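Rifin (Plasmodium falciparum, PDB 7JZI) binds, through its V2 domain, the part present here, the LAIR1 ectodomain of antibody MGD21 and probably targets LAIR1 itself as a variable surface antigen of the malaria parasite. Local coordinates at residues M24-I28 with A112-A116; L39-I43 with A62-E66; M67-C71 with I81-R85. One frame throughout, in Å; residues are numbered along the deposited sequence.

Contact 1: residues M24-I28 with A112-A116; sequences MKIVI and ALEKA
This is an antiparallel helix-helix contact between the two longest helices of the all-helical V2 domain: residues 24-28 lie on helix 8-33 and residues 112-116 on helix 101-127, so the two ends of the modelled chain run side by side as a helical pair. The N-to-C directions of the short segments differ by 154° and their axes come within 8.6 Å. Both backbones are helical throughout, with i to i+4 bonds from Ile28 N to Met24 O and from Ala116 N to Ala112 O, each 2.9 Å. The register pairs Val27 with Ala112 (CA to CA 5.4 Å) and Ile26 with Ala116 (CA to CA 6.4 Å). Such short axis and CA separations go with the small residues on the second helix: Ala112 and Ala116, one turn apart, both direct CB toward the first helix. Val27, chi1 m, leaves its backbone sideways and lays CG1 between them, 4.0 Å from Ala112 CB and 3.5 Å from Ala116 CB. Ile26 points its CA-to-CB bond across the interface with chi1 p and chi2 t, which brings CD1 to 4.1 Å from Ala116 CB and 3.4 Å from Lys115 CG. Lys115 thus covers the isoleucine with its aliphatic part. The segments bury 223 Å² in total, and the side-chain pairs across them are aliphatic. Beyond the pair, Met24 reaches Phe47 and Val48 of helix 43-50, while Leu113 touches Val56 and Thr57 of helix 56-70. The tightest approach across the pair is Val27 CG1 to the backbone oxygen Ala112 O, at 3.2 Å.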
loop_
_atom_site.group_PDB
_atom_site.type_symbol
_atom_site.label_atom_id
_atom_site.label_comp_id
_atom_site.label_asym_id
_atom_site.label_seq_id
_atom_site.Cartn_x
_atom_site.Cartn_y
_atom_site.Cartn_z
ATOM N N MET B 24 -25.166 1.452 -1.416
ATOM C CA MET B 24 -23.932 2.139 -1.810
ATOM C C MET B 24 -23.430 3.192 -0.812
ATOM O O MET B 24 -22.217 3.443 -0.773
ATOM C CB MET B 24 -24.075 2.772 -3.188
ATOM C CG MET B 24 -22.702 2.979 -3.834
ATOM S SD MET B 24 -22.704 3.384 -5.580
ATOM C CE MET B 24 -22.141 5.073 -5.469
ATOM N N LYS B 25 -24.313 3.883 -0.077
ATOM C CA LYS B 25 -23.848 4.990 0.772
ATOM C C LYS B 25 -22.883 4.539 1.879
ATOM O O LYS B 25 -21.825 5.165 2.085
ATOM C CB LYS B 25 -25.042 5.745 1.364
ATOM C CG LYS B 25 -26.220 5.844 0.419
ATOM C CD LYS B 25 -27.060 7.058 0.756
ATOM C CE LYS B 25 -28.309 7.098 -0.074
ATOM N NZ LYS B 25 -29.398 6.337 0.527
ATOM N N ILE B 26 -23.240 3.494 2.632
ATOM C CA ILE B 26 -22.332 3.003 3.667
ATOM C C ILE B 26 -20.965 2.650 3.069
ATOM O O ILE B 26 -19.913 2.897 3.681
ATOM C CB ILE B 26 -22.991 1.849 4.458
ATOM C CG1 ILE B 26 -23.375 0.645 3.589
ATOM C CG2 ILE B 26 -24.205 2.317 5.296
ATOM C CD1 ILE B 26 -24.188 -0.421 4.441
ATOM N N VAL B 27 -20.936 2.081 1.865
ATOM C CA VAL B 27 -19.617 1.739 1.346
ATOM C C VAL B 27 -18.895 2.955 0.767
ATOM O O VAL B 27 -17.660 2.966 0.721
ATOM C CB VAL B 27 -19.686 0.594 0.312
ATOM C CG1 VAL B 27 -20.393 -0.650 0.880
ATOM C CG2 VAL B 27 -20.339 1.024 -0.986
ATOM N N ILE B 28 -19.603 4.019 0.371
ATOM C CA ILE B 28 -18.849 5.241 0.066
ATOM C C ILE B 28 -18.199 5.791 1.329
ATOM O O ILE B 28 -17.086 6.337 1.281
ATOM C CB ILE B 28 -19.666 6.299 -0.719
ATOM C CG1 ILE B 28 -20.899 6.900 -0.022
ATOM C CG2 ILE B 28 -20.034 5.794 -2.106
ATOM C CD1 ILE B 28 -20.621 8.109 0.878
ATOM N N ALA B 112 -16.943 -3.818 4.235
ATOM C CA ALA B 112 -17.854 -2.830 3.653
ATOM C C ALA B 112 -18.972 -3.481 2.835
ATOM O O ALA B 112 -20.134 -3.062 2.907
ATOM C CB ALA B 112 -17.069 -1.840 2.791
ATOM N N LEU B 113 -18.659 -4.552 2.101
ATOM C CA LEU B 113 -19.644 -5.123 1.187
ATOM C C LEU B 113 -20.672 -5.975 1.910
ATOM O O LEU B 113 -21.846 -5.967 1.538
ATOM C CB LEU B 113 -18.941 -5.967 0.116
ATOM C CG LEU B 113 -19.781 -6.674 -0.964
ATOM C CD1 LEU B 113 -18.972 -6.851 -2.238
ATOM C CD2 LEU B 113 -20.294 -8.043 -0.511
ATOM N N GLU B 114 -20.282 -6.667 2.971
ATOM C CA GLU B 114 -21.285 -7.430 3.694
ATOM C C GLU B 114 -22.080 -6.536 4.636
ATOM O O GLU B 114 -23.284 -6.759 4.815
ATOM C CB GLU B 114 -20.635 -8.611 4.418
ATOM C CG GLU B 114 -19.718 -9.391 3.468
ATOM C CD GLU B 114 -20.017 -10.886 3.395
ATOM O OE1 GLU B 114 -20.976 -11.341 4.058
ATOM O OE2 GLU B 114 -19.326 -11.597 2.624
ATOM N N LYS B 115 -21.455 -5.473 5.152
ATOM C CA LYS B 115 -22.165 -4.309 5.662
ATOM C C LYS B 115 -23.294 -3.909 4.717
ATOM O O LYS B 115 -24.471 -3.871 5.103
ATOM C CB LYS B 115 -21.128 -3.180 5.791
ATOM C CG LYS B 115 -21.598 -1.815 6.225
ATOM C CD LYS B 115 -22.340 -1.783 7.528
ATOM C CE LYS B 115 -21.361 -1.379 8.621
ATOM N NZ LYS B 115 -21.922 -0.324 9.513
ATOM N N ALA B 116 -22.941 -3.659 3.451
ATOM C CA ALA B 116 -23.905 -3.131 2.491
ATOM C C ALA B 116 -24.996 -4.136 2.165
ATOM O O ALA B 116 -26.167 -3.766 2.055
ATOM C CB ALA B 116 -23.196 -2.700 1.209
#

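Contact 2: residues L39-I43 with A62-E66; sequences LKSGI and AIDTE
Glu66 contributes the largest buried area here, 91 of 289 Å², and its side chain spans the gap from segment 62-66 of helix 56-70 to the irregular segment 39-43, where CA atoms come no nearer than 7.8 Å (Leu39 to Glu66). With chi1 t and chi2 near 134°, it sets its carboxylate beside the turn: Ser41 OG, on a chi1 p rotamer, donates to Glu66 OE1 at 2.9 Å, and Ser41 N makes a weak bond to Glu66 OE2 at 3.5 Å. The same Ser41 OG accepts a weak bond from Ile43 N, 3.3 Å. Between them sits Gly42, the N-cap position of helix 43-50, whose phi/psi of 94/17 favours glycine because a CB would jam against the preceding carbonyl. Apolar groups flank the polar link. Leu39 (m, t) puts CD1 3.5 Å from Ile63 CD1, with Ile63 in the m, m rotamer carrying its end nearer, and Leu39 CD2 lies 3.7 Å from Glu66 CG. Ile43 (m, t) extends CD1 to 3.6 Å from Ala62 CB. The contact therefore fastens the loop entering helix 43-50 onto helix 56-70, whose Ile63 also packs on Ile105 of helix 101-127.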
loop_
_atom_site.group_PDB
_atom_site.type_symbol
_atom_site.label_atom_id
_atom_site.label_comp_id
_atom_site.label_asym_id
_atom_site.label_seq_id
_atom_site.Cartn_x
_atom_site.Cartn_y
_atom_site.Cartn_z
ATOM N N LEU B 39 -6.950 9.864 -4.656
ATOM C CA LEU B 39 -6.310 9.359 -5.870
ATOM C C LEU B 39 -6.705 10.172 -7.102
ATOM O O LEU B 39 -7.894 10.349 -7.385
ATOM C CB LEU B 39 -6.662 7.885 -6.085
ATOM C CG LEU B 39 -6.406 6.919 -4.931
ATOM C CD1 LEU B 39 -6.885 5.537 -5.311
ATOM C CD2 LEU B 39 -4.933 6.901 -4.583
ATOM N N LYS B 40 -5.699 10.641 -7.851
ATOM C CA LYS B 40 -5.898 11.464 -9.041
ATOM C C LYS B 40 -6.157 10.652 -10.301
ATOM O O LYS B 40 -6.373 11.249 -11.362
ATOM C CB LYS B 40 -4.682 12.363 -9.277
ATOM C CG LYS B 40 -4.656 13.651 -8.466
ATOM C CD LYS B 40 -4.259 14.831 -9.343
ATOM C CE LYS B 40 -5.437 15.368 -10.147
ATOM N NZ LYS B 40 -5.074 16.619 -10.867
ATOM N N SER B 41 -6.111 9.319 -10.223
ATOM C CA SER B 41 -6.702 8.500 -11.277
ATOM C C SER B 41 -8.177 8.824 -11.473
ATOM O O SER B 41 -8.670 8.863 -12.605
ATOM C CB SER B 41 -6.541 7.021 -10.946
ATOM O OG SER B 41 -7.279 6.702 -9.778
ATOM N N GLY B 42 -8.899 9.035 -10.377
ATOM C CA GLY B 42 -10.325 9.269 -10.439
ATOM C C GLY B 42 -11.182 8.036 -10.255
ATOM O O GLY B 42 -12.372 8.066 -10.591
ATOM N N ILE B 43 -10.617 6.952 -9.722
ATOM C CA ILE B 43 -11.378 5.718 -9.556
ATOM C C ILE B 43 -12.584 5.947 -8.658
ATOM O O ILE B 43 -13.669 5.407 -8.902
ATOM C CB ILE B 43 -10.472 4.596 -9.022
ATOM C CG1 ILE B 43 -9.334 4.336 -10.004
ATOM C CG2 ILE B 43 -11.274 3.346 -8.855
ATOM C CD1 ILE B 43 -8.248 3.426 -9.470
ATOM N N ALA B 62 -7.146 -2.168 -8.046
ATOM C CA ALA B 62 -6.605 -0.891 -8.499
ATOM C C ALA B 62 -6.078 -0.079 -7.327
ATOM O O ALA B 62 -4.977 0.486 -7.403
ATOM C CB ALA B 62 -7.668 -0.105 -9.262
ATOM N N ILE B 63 -6.822 -0.062 -6.214
ATOM C CA ILE B 63 -6.376 0.665 -5.026
ATOM C C ILE B 63 -4.983 0.213 -4.633
ATOM O O ILE B 63 -4.142 1.025 -4.229
ATOM C CB ILE B 63 -7.370 0.481 -3.864
ATOM C CG1 ILE B 63 -8.709 1.118 -4.192
ATOM C CG2 ILE B 63 -6.850 1.135 -2.617
ATOM C CD1 ILE B 63 -8.627 2.610 -4.335
ATOM N N ASP B 64 -4.705 -1.084 -4.764
ATOM C CA ASP B 64 -3.371 -1.543 -4.416
ATOM C C ASP B 64 -2.354 -0.979 -5.397
ATOM O O ASP B 64 -1.399 -0.302 -4.991
ATOM C CB ASP B 64 -3.314 -3.069 -4.388
ATOM C CG ASP B 64 -1.998 -3.591 -3.828
ATOM O OD1 ASP B 64 -1.192 -2.772 -3.329
ATOM O OD2 ASP B 64 -1.755 -4.814 -3.901
ATOM N N THR B 65 -2.585 -1.178 -6.702
ATOM C CA THR B 65 -1.603 -0.740 -7.691
ATOM C C THR B 65 -1.297 0.733 -7.502
ATOM O O THR B 65 -0.148 1.110 -7.230
ATOM C CB THR B 65 -2.095 -1.006 -9.121
ATOM O OG1 THR B 65 -2.869 0.106 -9.581
ATOM C CG2 THR B 65 -2.926 -2.270 -9.194
ATOM N N GLU B 66 -2.341 1.565 -7.517
ATOM C CA GLU B 66 -2.109 2.992 -7.378
ATOM C C GLU B 66 -1.384 3.300 -6.082
ATOM O O GLU B 66 -0.373 4.017 -6.093
ATOM C CB GLU B 66 -3.423 3.756 -7.425
ATOM C CG GLU B 66 -3.224 5.256 -7.400
ATOM C CD GLU B 66 -4.067 5.952 -8.434
ATOM O OE1 GLU B 66 -4.936 5.268 -9.007
ATOM O OE2 GLU B 66 -3.874 7.171 -8.657
#

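Contact 3: residues M67-C71 with I81-R85; sequences MNEVC and ICVVR
A disulfide-closed loop joins the C-terminal end of helix 56-70 to the residues leading into helix 84-88, and three residues, Arg85, Cys71 and Met67, account for most of the buried surface: 84, 76 and 70 of 376 Å². Cys71, the first residue to leave helical phi/psi (-118/8), is bonded to Cys82, SG to SG 2.0 Å, with chi3 of -99° and both chi1 angles m; their CA atoms are 5.5 Å apart. The bridge closes a loop whose nine residues between the segments hold no helix or strand. Residues 81-83 already have helical angles, and Arg85 N bonds to Cys82 O at 3.1 Å. Met67, chi1 t, chi2 t, chi3 m, extends toward the second segment, placing CE 3.8 Å from Ile81 CD1, and SD 4.2 Å from Val84 CG1 and 4.1 Å from Arg85 CG. Val70 CG2 adds to this apolar patch at 4.1 Å from Ile81 CG2. Arg85 reaches back over the end of the helix with chi2, chi3 and chi4 all near 180°. The polar end of Arg85 meets the LAIR1 ectodomain from antibody MGD21: NH2 hydrogen-bonds Tyr43 O of that chain and the guanidinium makes a cation-pi contact with its Tyr45, while Cys82 packs on the same Tyr43. The disulfide corner therefore forms part of the LAIR1-binding surface. Over one face of the Arg85 guanidinium lies Cys71 CB, 3.4 Å from Arg85 NH2.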
loop_
_atom_site.group_PDB
_atom_site.type_symbol
_atom_site.label_atom_id
_atom_site.label_comp_id
_atom_site.label_asym_id
_atom_site.label_seq_id
_atom_site.Cartn_x
_atom_site.Cartn_y
_atom_site.Cartn_z
ATOM N N MET B 67 -1.821 2.695 -4.969
ATOM C CA MET B 67 -1.199 3.041 -3.699
ATOM C C MET B 67 0.279 2.697 -3.725
ATOM O O MET B 67 1.113 3.527 -3.336
ATOM C CB MET B 67 -1.914 2.336 -2.545
ATOM C CG MET B 67 -1.706 3.014 -1.198
ATOM S SD MET B 67 -2.606 2.272 0.186
ATOM C CE MET B 67 -4.185 1.935 -0.574
ATOM N N ASN B 68 0.595 1.551 -4.320
ATOM C CA ASN B 68 2.006 1.113 -4.412
ATOM C C ASN B 68 2.779 2.208 -5.153
ATOM O O ASN B 68 3.856 2.572 -4.670
ATOM C CB ASN B 68 2.145 -0.284 -5.011
ATOM C CG ASN B 68 1.707 -1.380 -4.066
ATOM O OD1 ASN B 68 1.647 -2.544 -4.449
ATOM N ND2 ASN B 68 1.400 -1.022 -2.831
ATOM N N GLU B 69 2.265 2.704 -6.286
ATOM C CA GLU B 69 3.010 3.703 -7.041
ATOM C C GLU B 69 3.154 5.000 -6.265
ATOM O O GLU B 69 4.212 5.638 -6.318
ATOM C CB GLU B 69 2.346 3.999 -8.385
ATOM C CG GLU B 69 3.222 4.866 -9.269
ATOM C CD GLU B 69 2.490 5.474 -10.442
ATOM O OE1 GLU B 69 1.509 4.862 -10.901
ATOM O OE2 GLU B 69 2.881 6.574 -10.891
ATOM N N VAL B 70 2.117 5.411 -5.532
ATOM C CA VAL B 70 2.146 6.764 -4.987
ATOM C C VAL B 70 2.736 6.814 -3.588
ATOM O O VAL B 70 3.009 7.907 -3.077
ATOM C CB VAL B 70 0.757 7.431 -4.965
ATOM C CG1 VAL B 70 0.374 7.943 -6.355
ATOM C CG2 VAL B 70 -0.288 6.503 -4.391
ATOM N N CYS B 71 3.006 5.648 -3.024
ATOM C CA CYS B 71 3.471 5.618 -1.622
ATOM C C CYS B 71 4.874 5.009 -1.603
ATOM O O CYS B 71 5.379 4.759 -0.511
ATOM C CB CYS B 71 2.466 4.904 -0.732
ATOM S SG CYS B 71 0.924 5.822 -0.503
ATOM N N ILE B 81 -2.912 9.644 0.859
ATOM C CA ILE B 81 -3.383 8.232 1.055
ATOM C C ILE B 81 -2.391 7.388 1.833
ATOM O O ILE B 81 -2.808 6.424 2.478
ATOM C CB ILE B 81 -3.782 7.531 -0.256
ATOM C CG1 ILE B 81 -4.788 6.405 -0.003
ATOM C CG2 ILE B 81 -2.568 7.037 -1.023
ATOM C CD1 ILE B 81 -5.100 5.572 -1.216
ATOM N N CYS B 82 -1.125 7.746 1.780
ATOM C CA CYS B 82 -0.103 6.853 2.356
ATOM C C CYS B 82 -0.362 6.569 3.840
ATOM O O CYS B 82 -0.081 5.443 4.258
ATOM C CB CYS B 82 1.273 7.406 2.027
ATOM S SG CYS B 82 1.551 7.584 0.247
ATOM N N VAL B 83 -0.906 7.514 4.601
ATOM C CA VAL B 83 -1.078 7.318 6.070
ATOM C C VAL B 83 -2.009 6.138 6.342
ATOM O O VAL B 83 -1.833 5.485 7.375
ATOM C CB VAL B 83 -1.564 8.604 6.757
ATOM C CG1 VAL B 83 -2.972 8.984 6.334
ATOM C CG2 VAL B 83 -1.458 8.523 8.271
ATOM N N VAL B 84 -2.938 5.844 5.441
ATOM C CA VAL B 84 -3.948 4.782 5.712
ATOM C C VAL B 84 -3.268 3.420 5.860
ATOM O O VAL B 84 -3.883 2.515 6.437
ATOM C CB VAL B 84 -5.064 4.761 4.654
ATOM C CG1 VAL B 84 -4.722 3.869 3.473
ATOM C CG2 VAL B 84 -6.395 4.352 5.257
ATOM N N ARG B 85 -2.041 3.279 5.371
ATOM C CA ARG B 85 -1.368 1.963 5.409
ATOM C C ARG B 85 -1.258 1.498 6.859
ATOM O O ARG B 85 -1.405 0.297 7.100
ATOM C CB ARG B 85 0.015 2.070 4.770
ATOM C CG ARG B 85 0.060 1.717 3.293
ATOM C CD ARG B 85 1.451 1.949 2.743
ATOM N NE ARG B 85 1.638 1.316 1.450
ATOM C CZ ARG B 85 2.709 1.474 0.687
ATOM N NH1 ARG B 85 2.794 0.850 -0.473
ATOM N NH2 ARG B 85 3.693 2.255 1.086
#

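How the contacts relate
Contacts 2 and 3 share helix 56-70 on successive turns and meet directly, Leu39 CD2 lying 3.6 Å from Ile81 CD1, with centres about 10 Å apart. Contact 1 stands away from both, its centre about 19 and 22 Å from theirs, yet the chain segment it closes contains the other two. Its centre is the nearest to the middle of the chain, at about 8 Å against 12 and 15 Å. Burial follows a different order: contact 3 is buried, partly beneath LAIR1, whereas contacts 1 and 2 are partly buried. The chemistry differs as well: aliphatic side chains between helices in contact 1, carboxylate-to-turn bonding flanked by apolar pairs in contact 2, a disulfide with an apolar patch in contact 3.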